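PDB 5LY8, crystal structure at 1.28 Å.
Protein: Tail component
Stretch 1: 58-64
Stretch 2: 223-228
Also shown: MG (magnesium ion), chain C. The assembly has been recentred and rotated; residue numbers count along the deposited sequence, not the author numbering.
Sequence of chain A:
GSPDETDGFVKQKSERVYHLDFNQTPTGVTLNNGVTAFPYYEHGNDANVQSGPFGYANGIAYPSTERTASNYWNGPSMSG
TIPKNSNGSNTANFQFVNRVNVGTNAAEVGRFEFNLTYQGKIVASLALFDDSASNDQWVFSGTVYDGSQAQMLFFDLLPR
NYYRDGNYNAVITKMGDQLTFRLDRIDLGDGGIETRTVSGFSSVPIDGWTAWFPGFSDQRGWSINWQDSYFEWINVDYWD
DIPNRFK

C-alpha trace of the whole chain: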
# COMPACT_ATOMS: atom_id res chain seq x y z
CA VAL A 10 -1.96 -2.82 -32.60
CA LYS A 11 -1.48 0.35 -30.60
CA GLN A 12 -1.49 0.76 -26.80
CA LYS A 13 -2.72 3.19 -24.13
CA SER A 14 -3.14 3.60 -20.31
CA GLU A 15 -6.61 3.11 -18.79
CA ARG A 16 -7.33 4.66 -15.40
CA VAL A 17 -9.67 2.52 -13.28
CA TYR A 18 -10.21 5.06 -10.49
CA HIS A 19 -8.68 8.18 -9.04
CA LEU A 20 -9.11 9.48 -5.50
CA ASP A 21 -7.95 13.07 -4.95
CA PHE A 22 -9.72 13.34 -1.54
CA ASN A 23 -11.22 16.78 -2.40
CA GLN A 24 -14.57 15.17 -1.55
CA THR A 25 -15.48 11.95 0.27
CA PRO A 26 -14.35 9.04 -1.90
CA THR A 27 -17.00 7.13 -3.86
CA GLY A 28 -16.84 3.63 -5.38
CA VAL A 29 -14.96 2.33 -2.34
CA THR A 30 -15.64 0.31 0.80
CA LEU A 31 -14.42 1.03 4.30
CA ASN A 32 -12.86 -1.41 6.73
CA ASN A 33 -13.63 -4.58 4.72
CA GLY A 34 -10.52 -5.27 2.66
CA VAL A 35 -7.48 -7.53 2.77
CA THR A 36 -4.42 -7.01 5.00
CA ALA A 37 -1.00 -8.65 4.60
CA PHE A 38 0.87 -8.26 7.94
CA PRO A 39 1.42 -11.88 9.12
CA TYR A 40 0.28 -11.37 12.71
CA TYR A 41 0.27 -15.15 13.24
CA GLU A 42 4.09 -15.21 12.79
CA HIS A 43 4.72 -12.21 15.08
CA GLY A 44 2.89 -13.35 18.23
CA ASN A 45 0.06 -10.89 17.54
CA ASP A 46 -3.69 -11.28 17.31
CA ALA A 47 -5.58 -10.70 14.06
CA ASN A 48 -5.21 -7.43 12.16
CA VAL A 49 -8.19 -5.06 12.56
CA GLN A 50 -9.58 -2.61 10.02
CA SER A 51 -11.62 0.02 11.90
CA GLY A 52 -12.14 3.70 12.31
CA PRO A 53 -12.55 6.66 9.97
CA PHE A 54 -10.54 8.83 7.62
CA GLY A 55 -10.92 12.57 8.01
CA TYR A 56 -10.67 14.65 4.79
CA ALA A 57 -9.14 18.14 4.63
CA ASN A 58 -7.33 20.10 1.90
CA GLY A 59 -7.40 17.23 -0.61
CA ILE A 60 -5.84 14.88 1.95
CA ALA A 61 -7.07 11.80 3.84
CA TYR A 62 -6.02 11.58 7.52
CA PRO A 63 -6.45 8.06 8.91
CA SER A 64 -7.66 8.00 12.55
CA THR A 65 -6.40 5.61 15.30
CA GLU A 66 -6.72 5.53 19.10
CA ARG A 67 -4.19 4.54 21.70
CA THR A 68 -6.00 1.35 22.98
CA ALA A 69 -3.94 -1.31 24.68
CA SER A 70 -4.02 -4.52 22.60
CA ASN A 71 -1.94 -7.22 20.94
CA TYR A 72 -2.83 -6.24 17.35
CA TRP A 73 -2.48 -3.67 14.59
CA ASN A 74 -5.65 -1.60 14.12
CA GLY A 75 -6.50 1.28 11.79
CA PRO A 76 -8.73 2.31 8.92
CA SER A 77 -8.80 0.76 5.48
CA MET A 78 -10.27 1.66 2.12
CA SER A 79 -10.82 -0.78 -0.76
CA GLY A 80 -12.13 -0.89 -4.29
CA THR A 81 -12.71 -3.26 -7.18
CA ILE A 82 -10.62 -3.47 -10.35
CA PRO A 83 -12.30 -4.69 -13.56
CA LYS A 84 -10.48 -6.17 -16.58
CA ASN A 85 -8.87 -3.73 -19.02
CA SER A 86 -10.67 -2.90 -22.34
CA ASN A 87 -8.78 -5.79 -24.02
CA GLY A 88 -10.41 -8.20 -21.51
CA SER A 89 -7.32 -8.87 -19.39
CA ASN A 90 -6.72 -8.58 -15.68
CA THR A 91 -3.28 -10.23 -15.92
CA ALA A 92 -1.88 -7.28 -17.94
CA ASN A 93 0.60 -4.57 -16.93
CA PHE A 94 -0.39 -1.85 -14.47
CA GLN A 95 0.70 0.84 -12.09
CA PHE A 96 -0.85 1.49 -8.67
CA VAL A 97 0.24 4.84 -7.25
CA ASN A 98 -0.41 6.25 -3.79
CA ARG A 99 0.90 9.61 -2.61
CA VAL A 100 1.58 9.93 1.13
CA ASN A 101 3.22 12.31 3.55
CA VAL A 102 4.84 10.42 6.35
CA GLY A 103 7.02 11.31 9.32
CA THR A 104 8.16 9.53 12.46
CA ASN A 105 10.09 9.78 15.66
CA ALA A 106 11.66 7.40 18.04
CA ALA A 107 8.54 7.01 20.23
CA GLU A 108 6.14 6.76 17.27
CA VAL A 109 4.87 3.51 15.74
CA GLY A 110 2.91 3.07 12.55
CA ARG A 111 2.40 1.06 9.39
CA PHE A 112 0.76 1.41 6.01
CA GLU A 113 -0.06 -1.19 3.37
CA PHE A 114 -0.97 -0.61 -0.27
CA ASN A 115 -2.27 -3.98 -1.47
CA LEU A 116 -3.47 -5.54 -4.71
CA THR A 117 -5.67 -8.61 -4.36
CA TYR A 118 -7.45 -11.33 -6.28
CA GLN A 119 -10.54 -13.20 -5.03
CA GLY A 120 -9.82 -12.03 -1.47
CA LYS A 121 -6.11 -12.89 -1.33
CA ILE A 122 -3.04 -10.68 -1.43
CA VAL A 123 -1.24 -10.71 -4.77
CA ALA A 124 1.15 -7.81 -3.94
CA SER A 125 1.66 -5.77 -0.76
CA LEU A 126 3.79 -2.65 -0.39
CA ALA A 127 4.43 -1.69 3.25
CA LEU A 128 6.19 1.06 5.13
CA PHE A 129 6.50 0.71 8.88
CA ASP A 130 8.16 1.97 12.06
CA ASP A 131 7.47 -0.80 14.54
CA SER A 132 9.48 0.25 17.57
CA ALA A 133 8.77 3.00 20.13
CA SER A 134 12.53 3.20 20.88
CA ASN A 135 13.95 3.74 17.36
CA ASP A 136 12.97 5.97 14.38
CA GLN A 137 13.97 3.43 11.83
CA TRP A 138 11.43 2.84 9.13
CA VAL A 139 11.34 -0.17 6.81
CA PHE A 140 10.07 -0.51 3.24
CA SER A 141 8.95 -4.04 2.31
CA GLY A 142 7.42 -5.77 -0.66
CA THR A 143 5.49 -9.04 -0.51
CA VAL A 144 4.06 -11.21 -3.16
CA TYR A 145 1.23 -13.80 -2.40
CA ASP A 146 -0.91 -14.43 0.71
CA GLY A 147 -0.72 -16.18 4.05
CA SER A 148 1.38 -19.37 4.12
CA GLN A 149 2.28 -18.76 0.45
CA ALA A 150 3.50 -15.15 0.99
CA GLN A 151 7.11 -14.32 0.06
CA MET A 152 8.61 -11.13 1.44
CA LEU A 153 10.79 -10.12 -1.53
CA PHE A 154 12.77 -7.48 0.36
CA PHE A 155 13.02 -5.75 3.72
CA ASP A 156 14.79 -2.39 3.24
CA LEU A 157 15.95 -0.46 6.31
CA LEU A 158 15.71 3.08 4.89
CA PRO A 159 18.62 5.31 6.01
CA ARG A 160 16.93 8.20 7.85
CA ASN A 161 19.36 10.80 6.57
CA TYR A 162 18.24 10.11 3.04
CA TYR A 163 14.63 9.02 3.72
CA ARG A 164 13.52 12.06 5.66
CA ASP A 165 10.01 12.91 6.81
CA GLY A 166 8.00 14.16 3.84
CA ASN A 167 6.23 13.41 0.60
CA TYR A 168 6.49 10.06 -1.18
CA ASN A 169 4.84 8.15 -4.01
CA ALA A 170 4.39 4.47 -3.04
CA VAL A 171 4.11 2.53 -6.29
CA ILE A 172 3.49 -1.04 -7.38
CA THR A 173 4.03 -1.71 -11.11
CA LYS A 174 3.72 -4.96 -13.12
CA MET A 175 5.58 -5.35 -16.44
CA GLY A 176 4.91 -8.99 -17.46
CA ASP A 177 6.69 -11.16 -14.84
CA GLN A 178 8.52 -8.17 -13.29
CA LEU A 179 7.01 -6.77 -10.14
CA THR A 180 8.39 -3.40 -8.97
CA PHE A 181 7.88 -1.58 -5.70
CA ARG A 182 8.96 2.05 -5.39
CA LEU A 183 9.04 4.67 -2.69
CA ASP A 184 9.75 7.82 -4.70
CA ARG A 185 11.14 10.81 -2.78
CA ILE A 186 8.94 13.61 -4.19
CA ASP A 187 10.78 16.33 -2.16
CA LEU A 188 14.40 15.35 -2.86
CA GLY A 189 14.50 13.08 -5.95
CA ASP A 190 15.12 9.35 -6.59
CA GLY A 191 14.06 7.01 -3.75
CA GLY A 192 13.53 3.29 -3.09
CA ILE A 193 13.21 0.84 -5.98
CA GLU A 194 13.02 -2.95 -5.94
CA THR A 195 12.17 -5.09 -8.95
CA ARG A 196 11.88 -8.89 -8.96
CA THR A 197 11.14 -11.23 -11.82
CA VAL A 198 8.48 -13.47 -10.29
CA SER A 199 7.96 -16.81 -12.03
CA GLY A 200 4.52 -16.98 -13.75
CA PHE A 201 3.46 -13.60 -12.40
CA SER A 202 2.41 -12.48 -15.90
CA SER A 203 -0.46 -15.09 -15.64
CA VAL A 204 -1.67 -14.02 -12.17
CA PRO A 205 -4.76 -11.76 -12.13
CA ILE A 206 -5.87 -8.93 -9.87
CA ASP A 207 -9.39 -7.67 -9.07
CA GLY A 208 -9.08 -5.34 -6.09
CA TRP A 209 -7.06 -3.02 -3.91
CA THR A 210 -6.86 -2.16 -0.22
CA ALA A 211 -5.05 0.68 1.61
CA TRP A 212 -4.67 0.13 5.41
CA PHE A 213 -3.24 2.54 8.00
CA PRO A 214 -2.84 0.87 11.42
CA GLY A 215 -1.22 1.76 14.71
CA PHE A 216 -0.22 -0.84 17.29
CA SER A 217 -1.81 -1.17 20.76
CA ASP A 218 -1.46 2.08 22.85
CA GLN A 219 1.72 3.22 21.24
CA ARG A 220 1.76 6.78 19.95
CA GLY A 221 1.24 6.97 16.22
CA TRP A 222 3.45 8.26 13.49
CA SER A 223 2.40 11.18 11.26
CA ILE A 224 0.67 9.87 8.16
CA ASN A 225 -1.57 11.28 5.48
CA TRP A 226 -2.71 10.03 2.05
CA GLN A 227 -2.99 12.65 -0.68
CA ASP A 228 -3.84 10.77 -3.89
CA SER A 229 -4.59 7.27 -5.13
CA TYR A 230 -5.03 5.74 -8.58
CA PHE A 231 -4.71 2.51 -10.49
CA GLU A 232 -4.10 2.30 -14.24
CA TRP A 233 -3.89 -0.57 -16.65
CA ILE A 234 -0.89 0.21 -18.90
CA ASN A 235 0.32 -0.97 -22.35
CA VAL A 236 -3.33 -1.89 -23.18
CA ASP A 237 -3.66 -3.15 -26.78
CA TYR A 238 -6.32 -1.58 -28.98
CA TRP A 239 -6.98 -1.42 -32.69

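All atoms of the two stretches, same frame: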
# COMPACT_ATOMS: atom_id res chain seq x y z
N ASN A 58 -8.33 19.57 2.83
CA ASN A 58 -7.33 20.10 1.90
C ASN A 58 -6.87 19.11 0.84
O ASN A 58 -5.70 19.16 0.45
CB ASN A 58 -6.15 20.66 2.69
CG ASN A 58 -6.56 21.90 3.44
OD1 ASN A 58 -7.36 22.66 2.94
ND2 ASN A 58 -6.07 22.09 4.67
N GLY A 59 -7.76 18.21 0.41
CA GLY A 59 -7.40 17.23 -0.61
C GLY A 59 -6.55 16.10 -0.06
O GLY A 59 -5.79 15.45 -0.81
N ILE A 60 -6.66 15.86 1.25
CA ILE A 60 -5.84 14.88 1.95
C ILE A 60 -6.69 14.04 2.90
O ILE A 60 -7.57 14.57 3.60
CB ILE A 60 -4.74 15.62 2.73
CG1 ILE A 60 -3.81 16.44 1.79
CG2 ILE A 60 -3.93 14.62 3.59
CD1 ILE A 60 -2.93 17.54 2.56
N ALA A 61 -6.44 12.73 2.91
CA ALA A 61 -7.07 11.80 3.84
C ALA A 61 -6.16 11.59 5.05
O ALA A 61 -4.96 11.27 4.89
CB ALA A 61 -7.37 10.48 3.17
N TYR A 62 -6.73 11.73 6.26
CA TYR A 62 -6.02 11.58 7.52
C TYR A 62 -6.60 10.38 8.24
O TYR A 62 -7.70 10.45 8.78
CB TYR A 62 -6.20 12.85 8.36
CG TYR A 62 -5.52 14.07 7.77
CD1 TYR A 62 -4.16 14.30 7.97
CD2 TYR A 62 -6.22 14.95 6.96
CE1 TYR A 62 -3.52 15.40 7.41
CE2 TYR A 62 -5.60 16.06 6.41
CZ TYR A 62 -4.26 16.28 6.63
OH TYR A 62 -3.69 17.38 6.02
N PRO A 63 -5.91 9.22 8.20
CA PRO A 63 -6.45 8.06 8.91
C PRO A 63 -6.47 8.31 10.42
O PRO A 63 -5.56 8.94 10.96
CB PRO A 63 -5.50 6.92 8.54
CG PRO A 63 -4.31 7.54 7.96
CD PRO A 63 -4.62 8.96 7.55
N SER A 64 -7.55 7.89 11.09
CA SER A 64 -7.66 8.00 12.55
C SER A 64 -7.47 6.71 13.34
O SER A 64 -8.13 5.71 13.04
CB SER A 64 -9.05 8.48 12.92
OG SER A 64 -9.10 8.75 14.32
N SER A 223 3.17 10.20 12.01
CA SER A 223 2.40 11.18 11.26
C SER A 223 2.21 10.65 9.86
O SER A 223 3.18 10.33 9.18
CB SER A 223 3.12 12.52 11.21
OG SER A 223 3.22 13.09 12.51
N ILE A 224 0.95 10.46 9.45
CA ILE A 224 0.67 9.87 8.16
C ILE A 224 -0.54 10.50 7.51
O ILE A 224 -1.56 10.67 8.16
CB ILE A 224 0.50 8.32 8.31
CG1 ILE A 224 0.20 7.60 6.99
CG2 ILE A 224 -0.55 7.94 9.37
CD1 ILE A 224 1.28 7.73 5.95
N ASN A 225 -0.41 10.84 6.22
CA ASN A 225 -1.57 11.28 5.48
C ASN A 225 -1.46 10.77 4.05
O ASN A 225 -0.37 10.40 3.60
CB ASN A 225 -1.83 12.77 5.63
CG ASN A 225 -0.85 13.68 4.98
OD1 ASN A 225 -0.61 13.59 3.77
ND2 ASN A 225 -0.25 14.57 5.78
N TRP A 226 -2.60 10.69 3.35
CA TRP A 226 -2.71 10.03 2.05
C TRP A 226 -3.35 11.04 1.13
O TRP A 226 -4.48 11.49 1.37
CB TRP A 226 -3.58 8.80 2.27
CG TRP A 226 -3.87 7.93 1.08
CD1 TRP A 226 -3.09 7.73 -0.03
CD2 TRP A 226 -4.98 7.03 0.97
NE1 TRP A 226 -3.66 6.76 -0.83
CE2 TRP A 226 -4.83 6.33 -0.24
CE3 TRP A 226 -6.11 6.78 1.77
CZ2 TRP A 226 -5.78 5.40 -0.68
CZ3 TRP A 226 -7.03 5.85 1.35
CH2 TRP A 226 -6.87 5.17 0.14
N GLN A 227 -2.59 11.49 0.12
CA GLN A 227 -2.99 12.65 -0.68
C GLN A 227 -3.57 12.33 -2.04
O GLN A 227 -4.22 13.20 -2.64
CB GLN A 227 -1.81 13.64 -0.84
CG GLN A 227 -1.10 13.92 0.50
CD GLN A 227 -0.34 15.22 0.61
OE1 GLN A 227 -0.20 16.00 -0.37
NE2 GLN A 227 0.15 15.48 1.84
N ASP A 228 -3.37 11.11 -2.55
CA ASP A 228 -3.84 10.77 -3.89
C ASP A 228 -3.74 9.28 -4.04
O ASP A 228 -2.83 8.65 -3.47
CB ASP A 228 -2.96 11.47 -4.95
CG ASP A 228 -3.59 11.53 -6.33
OD1 ASP A 228 -4.49 12.36 -6.53
OD2 ASP A 228 -3.25 10.66 -7.18
MG MG C . -5.37 15.19 -3.06
O HOH W 1 -3.54 10.75 10.21
O HOH W 2 -4.62 14.80 -5.34
O HOH W 3 -6.41 17.23 -4.02
O HOH W 4 -3.60 16.86 -2.96

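What joins the two stretches at the start of stretch 1? A magnesium ion does. Gly59 O and Gln227 O lie 3.3 Å apart; neither carries a hydrogen to donate, so they do not bond to each other, but each binds MG at 2.3 Å. Three waters and one ligand from elsewhere in the structure complete its shell; water 2 also donates to Asp228 OD1 (2.7 Å). Gly59 has positive phi, and a CB there would be crowded by the ion.

How does Ile60 meet the opposing strand? Its side chain points sideways and packs over Asn225 and Gln227, with Ile60 CG2 3.5 Å from Asn225 CB and Ile60 CD1 3.8 Å from Gln227 NE2. Gln227 NE2 donates to Asn225 OD1 at 2.8 Å, linking the two polar side chains within their own strand.

Where do the backbones pair? The strands run antiparallel, and Ala61 forms a single bridge with Trp226: Ala61 N donates to Trp226 O (2.8 Å), and Trp226 N returns a bond to Ala61 O (2.9 Å). Beside this pair, Ala61 CB sits 4.2 Å from Trp226 CE3, an apolar contact.

What continues the contact beyond the bridge? Tyr62 CE1 reaches Asn225 CB at 3.6 Å. Pro63 has no amide hydrogen to offer Ile224 O; water 1 donates to both Pro63 O (2.8 Å) and Ile224 O (2.9 Å), while Pro63 CG packs 4.0 Å from Ile224 CG2.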